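Local coordinates for putative immunoglobulin-blocking virulence protein (Mycoplasma mycoides subsp. capri, PDB 7ADK) that probably binds host immunoglobulins and blocks their antigen binding, and is found complexed with a lipoprotein, at residues 558-561 and 567-570; 212-217 and 283-288; 648-653 and 677-682. All coordinates share one frame; numbering follows the deposited sequence.

Contact 1 (558-561 and 567-570); sequences QEDF and ERIN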
loop_
_atom_site.group_PDB
_atom_site.type_symbol
_atom_site.label_atom_id
_atom_site.label_comp_id
_atom_site.label_asym_id
_atom_site.label_seq_id
_atom_site.Cartn_x
_atom_site.Cartn_y
_atom_site.Cartn_z
ATOM N N GLN A 558 -13.830 20.777 -15.758
ATOM C CA GLN A 558 -15.070 20.741 -16.545
ATOM C C GLN A 558 -15.431 22.069 -17.217
ATOM O O GLN A 558 -15.906 22.067 -18.345
ATOM C CB GLN A 558 -16.243 20.242 -15.697
ATOM C CG GLN A 558 -17.544 20.034 -16.488
ATOM C CD GLN A 558 -17.411 19.078 -17.678
ATOM O OE1 GLN A 558 -17.556 17.872 -17.580
ATOM N NE2 GLN A 558 -17.150 19.571 -18.860
ATOM N N GLU A 559 -15.173 23.193 -16.558
ATOM C CA GLU A 559 -15.413 24.550 -17.048
ATOM C C GLU A 559 -14.469 24.996 -18.191
ATOM O O GLU A 559 -14.573 26.117 -18.687
ATOM C CB GLU A 559 -15.415 25.520 -15.852
ATOM C CG GLU A 559 -14.166 25.513 -14.943
ATOM C CD GLU A 559 -14.323 24.663 -13.665
ATOM O OE1 GLU A 559 -14.883 23.553 -13.733
ATOM O OE2 GLU A 559 -13.907 25.110 -12.576
ATOM N N ASP A 560 -13.561 24.129 -18.649
ATOM C CA ASP A 560 -12.628 24.361 -19.763
ATOM C C ASP A 560 -13.140 23.827 -21.116
ATOM O O ASP A 560 -12.403 23.822 -22.097
ATOM C CB ASP A 560 -11.244 23.779 -19.421
ATOM C CG ASP A 560 -10.648 24.238 -18.085
ATOM O OD1 ASP A 560 -10.911 25.379 -17.652
ATOM O OD2 ASP A 560 -9.849 23.482 -17.491
ATOM N N PHE A 561 -14.392 23.368 -21.193
ATOM C CA PHE A 561 -14.971 22.705 -22.365
ATOM C C PHE A 561 -16.484 22.990 -22.507
ATOM O O PHE A 561 -17.297 22.079 -22.636
ATOM C CB PHE A 561 -14.612 21.215 -22.272
ATOM C CG PHE A 561 -14.899 20.383 -23.504
ATOM C CD1 PHE A 561 -14.118 20.541 -24.659
ATOM C CD2 PHE A 561 -15.960 19.460 -23.503
ATOM C CE1 PHE A 561 -14.407 19.799 -25.809
ATOM C CE2 PHE A 561 -16.261 18.737 -24.660
ATOM C CZ PHE A 561 -15.483 18.903 -25.811
ATOM N N GLU A 567 -10.934 25.379 -27.836
ATOM C CA GLU A 567 -10.107 26.576 -27.799
ATOM C C GLU A 567 -9.328 26.742 -26.484
ATOM O O GLU A 567 -8.100 26.827 -26.518
ATOM C CB GLU A 567 -11.036 27.748 -28.126
ATOM C CG GLU A 567 -10.377 29.101 -28.258
ATOM C CD GLU A 567 -11.342 30.249 -28.566
ATOM O OE1 GLU A 567 -12.458 30.029 -29.086
ATOM O OE2 GLU A 567 -10.960 31.413 -28.311
ATOM N N ARG A 568 -10.007 26.692 -25.330
ATOM C CA ARG A 568 -9.367 26.878 -24.020
ATOM C C ARG A 568 -8.345 25.788 -23.706
ATOM O O ARG A 568 -7.336 26.070 -23.075
ATOM C CB ARG A 568 -10.430 26.977 -22.921
ATOM C CG ARG A 568 -10.019 27.926 -21.803
ATOM C CD ARG A 568 -10.949 27.835 -20.591
ATOM N NE ARG A 568 -10.822 29.015 -19.720
ATOM C CZ ARG A 568 -10.544 29.076 -18.432
ATOM N NH1 ARG A 568 -10.356 28.050 -17.677
ATOM N NH2 ARG A 568 -10.437 30.226 -17.864
ATOM N N ILE A 569 -8.568 24.555 -24.167
ATOM C CA ILE A 569 -7.618 23.455 -24.012
ATOM C C ILE A 569 -6.399 23.659 -24.912
ATOM O O ILE A 569 -5.292 23.555 -24.417
ATOM C CB ILE A 569 -8.295 22.088 -24.212
ATOM C CG1 ILE A 569 -9.358 21.856 -23.122
ATOM C CG2 ILE A 569 -7.255 20.976 -24.156
ATOM C CD1 ILE A 569 -10.259 20.673 -23.351
ATOM N N ASN A 570 -6.536 23.990 -26.193
ATOM C CA ASN A 570 -5.388 24.238 -27.066
ATOM C C ASN A 570 -4.507 25.423 -26.632
ATOM O O ASN A 570 -3.293 25.377 -26.834
ATOM C CB ASN A 570 -5.892 24.431 -28.496
ATOM C CG ASN A 570 -6.135 23.116 -29.183
ATOM O OD1 ASN A 570 -5.233 22.485 -29.695
ATOM N ND2 ASN A 570 -7.346 22.663 -29.220
#
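Two N-H groups grip Asp560 OD2, the backbone N of Asp557 and ND2 of Asn518, while the other oxygen of the same carboxylate, OD1, takes up Arg568 NH1 at 2.7 Å in a salt bridge. The setting is a strand-loop-helix unit: the chain leaves strand 553-555 of a parallel sheet, makes a short 3-10 turn around Glu559 and enters helix 567-579, whose first turn packs back on that loop. The N-H...O angle of 143° shows a bent bond. OD1 is met on its anti side, out of the carboxylate plane, yet the oxygen itself lies near the plane of the guanidinium, at its edge. Carboxylate and guanidinium planes are 30° apart. Asp560 turns CG beside its own backbone N (chi1 -53°), which lets the carboxylate lean toward the helix, and its three partners probably fix its rotation. Arg568 reaches across with a chain extended from CG to NE. Its CD passes alongside Asp560, 3.9 Å from Asp560 CA, so methylenes as well as charge make the contact. Glu559 OE2 stays 6.9 Å from Arg568 NH1, where its charge may add a diffuse attraction at most.

Beside this polar patch lies an apolar one. Ile569, which also packs on Ile617 and Leu623, sends its CG1 branch toward the loop backbone, with CG1 3.8 Å from Asp560 O. Phe561, meeting the ring of Tyr566 edge-to-face, approaches the same branch obliquely, with its CD1 4.1 Å from Ile569 CD1.

Contact 2 (212-217 and 283-288); sequences NVFKEE and EYIWLI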
loop_
_atom_site.group_PDB
_atom_site.type_symbol
_atom_site.label_atom_id
_atom_site.label_comp_id
_atom_site.label_asym_id
_atom_site.label_seq_id
_atom_site.Cartn_x
_atom_site.Cartn_y
_atom_site.Cartn_z
ATOM N N ASN A 212 44.881 9.310 1.983
ATOM C CA ASN A 212 45.496 9.997 3.119
ATOM C C ASN A 212 45.472 9.163 4.413
ATOM O O ASN A 212 46.394 9.264 5.220
ATOM C CB ASN A 212 44.803 11.350 3.326
ATOM C CG ASN A 212 44.926 12.312 2.172
ATOM O OD1 ASN A 212 45.553 12.065 1.175
ATOM N ND2 ASN A 212 44.367 13.476 2.299
ATOM N N VAL A 213 44.459 8.329 4.619
ATOM C CA VAL A 213 44.403 7.388 5.743
ATOM C C VAL A 213 45.387 6.234 5.553
ATOM O O VAL A 213 46.001 5.794 6.526
ATOM C CB VAL A 213 42.964 6.896 5.950
ATOM C CG1 VAL A 213 42.832 5.696 6.884
ATOM C CG2 VAL A 213 42.143 8.015 6.566
ATOM N N PHE A 214 45.617 5.775 4.321
ATOM C CA PHE A 214 46.666 4.794 4.053
ATOM C C PHE A 214 48.071 5.397 4.130
ATOM O O PHE A 214 48.934 4.796 4.767
ATOM C CB PHE A 214 46.407 4.071 2.730
ATOM C CG PHE A 214 45.176 3.174 2.661
ATOM C CD1 PHE A 214 44.392 2.862 3.790
ATOM C CD2 PHE A 214 44.806 2.636 1.419
ATOM C CE1 PHE A 214 43.263 2.039 3.675
ATOM C CE2 PHE A 214 43.669 1.819 1.305
ATOM C CZ PHE A 214 42.899 1.518 2.431
ATOM N N LYS A 215 48.334 6.587 3.581
ATOM C CA LYS A 215 49.689 7.161 3.638
ATOM C C LYS A 215 50.140 7.466 5.073
ATOM O O LYS A 215 51.302 7.246 5.403
ATOM C CB LYS A 215 49.843 8.334 2.653
ATOM C CG LYS A 215 49.481 9.719 3.197
ATOM C CD LYS A 215 49.465 10.811 2.121
ATOM C CE LYS A 215 50.844 11.018 1.491
ATOM N NZ LYS A 215 50.884 12.155 0.547
ATOM N N GLU A 216 49.232 7.894 5.950
ATOM C CA GLU A 216 49.529 8.162 7.363
ATOM C C GLU A 216 49.911 6.902 8.155
ATOM O O GLU A 216 50.721 6.984 9.071
ATOM C CB GLU A 216 48.347 8.904 8.000
ATOM C CG GLU A 216 48.584 9.409 9.434
ATOM C CD GLU A 216 48.256 8.429 10.576
ATOM O OE1 GLU A 216 47.614 7.384 10.362
ATOM O OE2 GLU A 216 48.613 8.729 11.729
ATOM N N GLU A 217 49.415 5.725 7.772
ATOM C CA GLU A 217 49.779 4.458 8.408
ATOM C C GLU A 217 51.153 3.951 7.933
ATOM O O GLU A 217 51.960 3.524 8.753
ATOM C CB GLU A 217 48.659 3.429 8.193
ATOM C CG GLU A 217 48.800 2.133 8.997
ATOM C CD GLU A 217 48.421 2.244 10.479
ATOM O OE1 GLU A 217 48.501 3.340 11.069
ATOM O OE2 GLU A 217 48.036 1.217 11.079
ATOM N N GLU A 283 47.486 -6.917 -0.880
ATOM C CA GLU A 283 48.337 -6.587 -2.025
ATOM C C GLU A 283 48.018 -5.213 -2.622
ATOM O O GLU A 283 48.865 -4.327 -2.593
ATOM C CB GLU A 283 48.305 -7.741 -3.047
ATOM C CG GLU A 283 48.788 -7.492 -4.487
ATOM C CD GLU A 283 50.219 -6.995 -4.715
ATOM O OE1 GLU A 283 50.903 -6.523 -3.786
ATOM O OE2 GLU A 283 50.655 -7.067 -5.886
ATOM N N TYR A 284 46.837 -4.973 -3.186
ATOM C CA TYR A 284 46.744 -3.853 -4.127
ATOM C C TYR A 284 46.515 -2.502 -3.409
ATOM O O TYR A 284 46.836 -1.454 -3.959
ATOM C CB TYR A 284 45.993 -4.329 -5.389
ATOM C CG TYR A 284 44.485 -4.363 -5.550
ATOM C CD1 TYR A 284 43.722 -5.275 -4.812
ATOM C CD2 TYR A 284 44.002 -4.063 -6.837
ATOM C CE1 TYR A 284 42.442 -5.699 -5.208
ATOM C CE2 TYR A 284 42.751 -4.511 -7.286
ATOM C CZ TYR A 284 41.943 -5.307 -6.458
ATOM O OH TYR A 284 40.732 -5.734 -6.883
ATOM N N ILE A 285 46.232 -2.526 -2.093
ATOM C CA ILE A 285 46.496 -1.429 -1.132
ATOM C C ILE A 285 47.973 -0.990 -1.137
ATOM O O ILE A 285 48.288 0.201 -1.093
ATOM C CB ILE A 285 46.056 -1.847 0.303
ATOM C CG1 ILE A 285 44.517 -1.803 0.416
ATOM C CG2 ILE A 285 46.662 -0.973 1.414
ATOM C CD1 ILE A 285 43.927 -2.361 1.714
ATOM N N TRP A 286 48.912 -1.932 -1.195
ATOM C CA TRP A 286 50.342 -1.644 -1.232
ATOM C C TRP A 286 50.779 -1.067 -2.584
ATOM O O TRP A 286 51.844 -0.456 -2.660
ATOM C CB TRP A 286 51.130 -2.894 -0.799
ATOM C CG TRP A 286 52.604 -2.744 -0.598
ATOM C CD1 TRP A 286 53.221 -2.310 0.520
ATOM C CD2 TRP A 286 53.675 -3.047 -1.535
ATOM N NE1 TRP A 286 54.575 -2.213 0.294
ATOM C CE2 TRP A 286 54.905 -2.611 -0.975
ATOM C CE3 TRP A 286 53.738 -3.677 -2.792
ATOM C CZ2 TRP A 286 56.113 -2.683 -1.674
ATOM C CZ3 TRP A 286 54.961 -3.833 -3.464
ATOM C CH2 TRP A 286 56.141 -3.298 -2.932
ATOM N N LEU A 287 49.997 -1.175 -3.662
ATOM C CA LEU A 287 50.268 -0.436 -4.904
ATOM C C LEU A 287 49.903 1.041 -4.742
ATOM O O LEU A 287 50.782 1.881 -4.826
ATOM C CB LEU A 287 49.588 -1.067 -6.137
ATOM C CG LEU A 287 50.249 -2.267 -6.825
ATOM C CD1 LEU A 287 51.705 -2.009 -7.148
ATOM C CD2 LEU A 287 50.164 -3.548 -6.037
ATOM N N ILE A 288 48.653 1.373 -4.436
ATOM C CA ILE A 288 48.197 2.761 -4.268
ATOM C C ILE A 288 49.016 3.524 -3.219
ATOM O O ILE A 288 49.412 4.656 -3.476
ATOM C CB ILE A 288 46.678 2.827 -3.970
ATOM C CG1 ILE A 288 46.263 2.102 -2.677
ATOM C CG2 ILE A 288 45.908 2.260 -5.155
ATOM C CD1 ILE A 288 44.767 2.031 -2.398
#
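Phe214 and the pair Ile285 and Ile288 make up a helix-helix packing contact in a largely helical part of the chain, joining helix 209-218 to helix 280-288. The backbones stand well apart, with CA of Phe214 and CA of Ile285 8.1 Å from each other, and the side chains bridge the distance without any hydrogen bond between the two segments.

Contacts with the ring face come from Ile285. Its CG2 methyl sits over one face of Phe214, and the two side chains cross at about a right angle. The CG1 branch follows the ring rim: CG1 lies 3.8 Å from Phe214 CE2, and CD1 continues to CZ of Phe214 at 4.1 Å. With CG1 beside the backbone N (chi1 -75°) and CG2 anti to it, both arms of the isoleucine face the same ring.

Contact at the ring edge belongs to Ile288, one helical turn further on, which presents a single methyl in the plane of the ring.

Further helices close round the three residues. Phe214 also touches Ser230, Ser233 and Val234 of helix 227-235, while Ile288 rests on Leu253 of helix 247-253, so four helices meet around this core and all three residues are buried. The Ile288 CD1 methyl faces the ring's CD2-CE2 bond, 3.9 Å from Phe214 CD2 and the same distance from Phe214 CE2.

Contact 3 (648-653 and 677-682); sequences SYFEIS and IHFSNG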
loop_
_atom_site.group_PDB
_atom_site.type_symbol
_atom_site.label_atom_id
_atom_site.label_comp_id
_atom_site.label_asym_id
_atom_site.label_seq_id
_atom_site.Cartn_x
_atom_site.Cartn_y
_atom_site.Cartn_z
ATOM N N SER A 648 -19.798 0.395 -18.017
ATOM C CA SER A 648 -18.935 -0.756 -18.338
ATOM C C SER A 648 -18.467 -0.806 -19.796
ATOM O O SER A 648 -17.501 -1.486 -20.110
ATOM C CB SER A 648 -19.672 -2.049 -18.010
ATOM O OG SER A 648 -20.817 -2.187 -18.829
ATOM N N TYR A 649 -19.146 -0.086 -20.685
ATOM C CA TYR A 649 -18.800 0.084 -22.084
ATOM C C TYR A 649 -18.166 1.456 -22.323
ATOM O O TYR A 649 -18.624 2.472 -21.812
ATOM C CB TYR A 649 -20.041 -0.155 -22.957
ATOM C CG TYR A 649 -21.262 0.686 -22.631
ATOM C CD1 TYR A 649 -22.219 0.220 -21.714
ATOM C CD2 TYR A 649 -21.447 1.928 -23.252
ATOM C CE1 TYR A 649 -23.351 1.000 -21.419
ATOM C CE2 TYR A 649 -22.584 2.709 -22.964
ATOM C CZ TYR A 649 -23.539 2.247 -22.042
ATOM O OH TYR A 649 -24.639 2.995 -21.770
ATOM N N PHE A 650 -17.109 1.518 -23.122
ATOM C CA PHE A 650 -16.627 2.788 -23.647
ATOM C C PHE A 650 -17.438 3.157 -24.892
ATOM O O PHE A 650 -17.183 2.662 -25.984
ATOM C CB PHE A 650 -15.118 2.704 -23.903
ATOM C CG PHE A 650 -14.541 3.939 -24.560
ATOM C CD1 PHE A 650 -14.644 5.186 -23.923
ATOM C CD2 PHE A 650 -13.933 3.850 -25.821
ATOM C CE1 PHE A 650 -14.149 6.336 -24.552
ATOM C CE2 PHE A 650 -13.439 4.997 -26.449
ATOM C CZ PHE A 650 -13.549 6.240 -25.813
ATOM N N GLU A 651 -18.444 4.005 -24.728
ATOM C CA GLU A 651 -19.260 4.511 -25.826
ATOM C C GLU A 651 -18.467 5.524 -26.647
ATOM O O GLU A 651 -17.914 6.486 -26.107
ATOM C CB GLU A 651 -20.575 5.087 -25.272
ATOM C CG GLU A 651 -21.700 5.240 -26.302
ATOM C CD GLU A 651 -21.621 6.485 -27.186
ATOM O OE1 GLU A 651 -20.983 7.490 -26.810
ATOM O OE2 GLU A 651 -22.242 6.481 -28.268
ATOM N N ILE A 652 -18.373 5.310 -27.958
ATOM C CA ILE A 652 -17.739 6.249 -28.883
ATOM C C ILE A 652 -18.511 6.306 -30.208
ATOM O O ILE A 652 -18.916 5.280 -30.744
ATOM C CB ILE A 652 -16.221 5.959 -28.998
ATOM C CG1 ILE A 652 -15.491 7.030 -29.823
ATOM C CG2 ILE A 652 -15.913 4.572 -29.554
ATOM C CD1 ILE A 652 -13.999 7.120 -29.539
ATOM N N SER A 653 -18.714 7.516 -30.732
ATOM C CA SER A 653 -19.253 7.751 -32.074
ATOM C C SER A 653 -18.307 7.196 -33.156
ATOM O O SER A 653 -17.170 6.813 -32.888
ATOM C CB SER A 653 -19.527 9.250 -32.252
ATOM O OG SER A 653 -20.228 9.540 -33.439
ATOM N N ILE A 677 -3.569 4.089 -22.171
ATOM C CA ILE A 677 -4.885 4.701 -22.034
ATOM C C ILE A 677 -5.485 4.202 -20.722
ATOM O O ILE A 677 -5.331 3.037 -20.371
ATOM C CB ILE A 677 -5.790 4.451 -23.260
ATOM C CG1 ILE A 677 -5.207 5.078 -24.536
ATOM C CG2 ILE A 677 -7.199 5.011 -23.017
ATOM C CD1 ILE A 677 -5.881 4.627 -25.816
ATOM N N HIS A 678 -6.164 5.087 -20.009
ATOM C CA HIS A 678 -6.854 4.836 -18.742
ATOM C C HIS A 678 -8.279 5.384 -18.769
ATOM O O HIS A 678 -8.565 6.325 -19.498
ATOM C CB HIS A 678 -6.112 5.507 -17.589
ATOM C CG HIS A 678 -4.825 4.875 -17.172
ATOM N ND1 HIS A 678 -4.694 3.778 -16.320
ATOM C CD2 HIS A 678 -3.597 5.376 -17.438
ATOM C CE1 HIS A 678 -3.380 3.646 -16.096
ATOM N NE2 HIS A 678 -2.704 4.590 -16.761
ATOM N N PHE A 679 -9.153 4.875 -17.910
ATOM C CA PHE A 679 -10.510 5.389 -17.723
ATOM C C PHE A 679 -10.822 5.635 -16.250
ATOM O O PHE A 679 -10.382 4.875 -15.393
ATOM C CB PHE A 679 -11.521 4.433 -18.351
ATOM C CG PHE A 679 -11.422 4.282 -19.849
ATOM C CD1 PHE A 679 -11.861 5.322 -20.672
ATOM C CD2 PHE A 679 -10.883 3.123 -20.428
ATOM C CE1 PHE A 679 -11.749 5.214 -22.062
ATOM C CE2 PHE A 679 -10.763 3.017 -21.820
ATOM C CZ PHE A 679 -11.195 4.066 -22.639
ATOM N N SER A 680 -11.625 6.647 -15.936
ATOM C CA SER A 680 -11.942 7.036 -14.549
ATOM C C SER A 680 -12.605 5.956 -13.674
ATOM O O SER A 680 -12.501 6.006 -12.452
ATOM C CB SER A 680 -12.838 8.272 -14.566
ATOM O OG SER A 680 -12.241 9.312 -15.287
ATOM N N ASN A 681 -13.249 4.958 -14.274
ATOM C CA ASN A 681 -13.929 3.855 -13.598
ATOM C C ASN A 681 -13.078 2.572 -13.424
ATOM O O ASN A 681 -13.106 1.954 -12.365
ATOM C CB ASN A 681 -15.242 3.576 -14.356
ATOM C CG ASN A 681 -15.048 3.171 -15.798
ATOM O OD1 ASN A 681 -14.023 3.423 -16.404
ATOM N ND2 ASN A 681 -15.978 2.474 -16.383
ATOM N N GLY A 682 -12.364 2.119 -14.461
ATOM C CA GLY A 682 -11.748 0.783 -14.561
ATOM C C GLY A 682 -12.674 -0.436 -14.797
ATOM O O GLY A 682 -12.180 -1.528 -15.056
#
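Phe650 and Phe679 meet ring to ring between two parallel sheets. Strand 650-652 is an outermost strand of a three-stranded sheet and strand 676-679 the last of a five-stranded one. The chain passes from strand 640-643 of the larger sheet to 650-652, returns to 676-679 beside 640-643, and then crosses to 688-690 beside 650-652. Such a coiled path between two sheets is consistent with a solenoid related to leucine-rich repeats, and the aromatic pair is buried between the two sheets.

The two phenylalanines start from different first torsions, and each torsion sets what its ring offers. In Phe650, CG anti to the backbone N (chi1 175°) turns a ring face to Phe679. In Phe679, CG beside the backbone N (chi1 -64°) brings the CE1-CZ side of the ring over that face. The side chains cross at about a right angle, while the ring planes make an angle of 40° with centroids 4.9 Å apart, an oblique pairing. Phe679 CZ is 3.8 Å above the Phe650 plane and displaced toward its rim.

On its own sheet Phe650 is hydrogen-bonded through its backbone to Ser687 and Arg689, and its ring also meets that of Tyr707 from helix 698-709, while Phe679 packs on Leu643. Just past Phe679 the strand gives way to a turn, where Asn681 OD1 receives a weak bond from Gly682 N at 2.9 Å, and where Ser685 of the lipoprotein chain packs on Ser680 and Asn681. Back between the sheets, the nearest atoms of the pair are Phe679 CE1 and Phe650 CD1, 3.4 Å apart, with Phe650 CE1 at 3.6 Å from the same Phe679 CE1.

Contacts 2 and 3 are buried and wholly apolar across their segments, whereas contact 1, partly buried, adds a salt bridge to a small hydrophobic patch. Contacts 1 and 3 lie on the same side of the chain's centre, with centres 21 Å apart, and share one five-stranded parallel sheet: 558-561 follows its strand 553-555, and 677-682 includes most of strand 676-679, at one edge of that sheet. Both also adjoin the lipoprotein chain. Contact 2 belongs to a separate helical part, about 66 Å from contact 3 between centres, on the opposite side. Loop-to-helix closure, helix-to-helix packing and sheet-to-sheet packing thus differ in chemistry: charge with an apolar patch beside it, aliphatic-on-ring, and ring-on-ring.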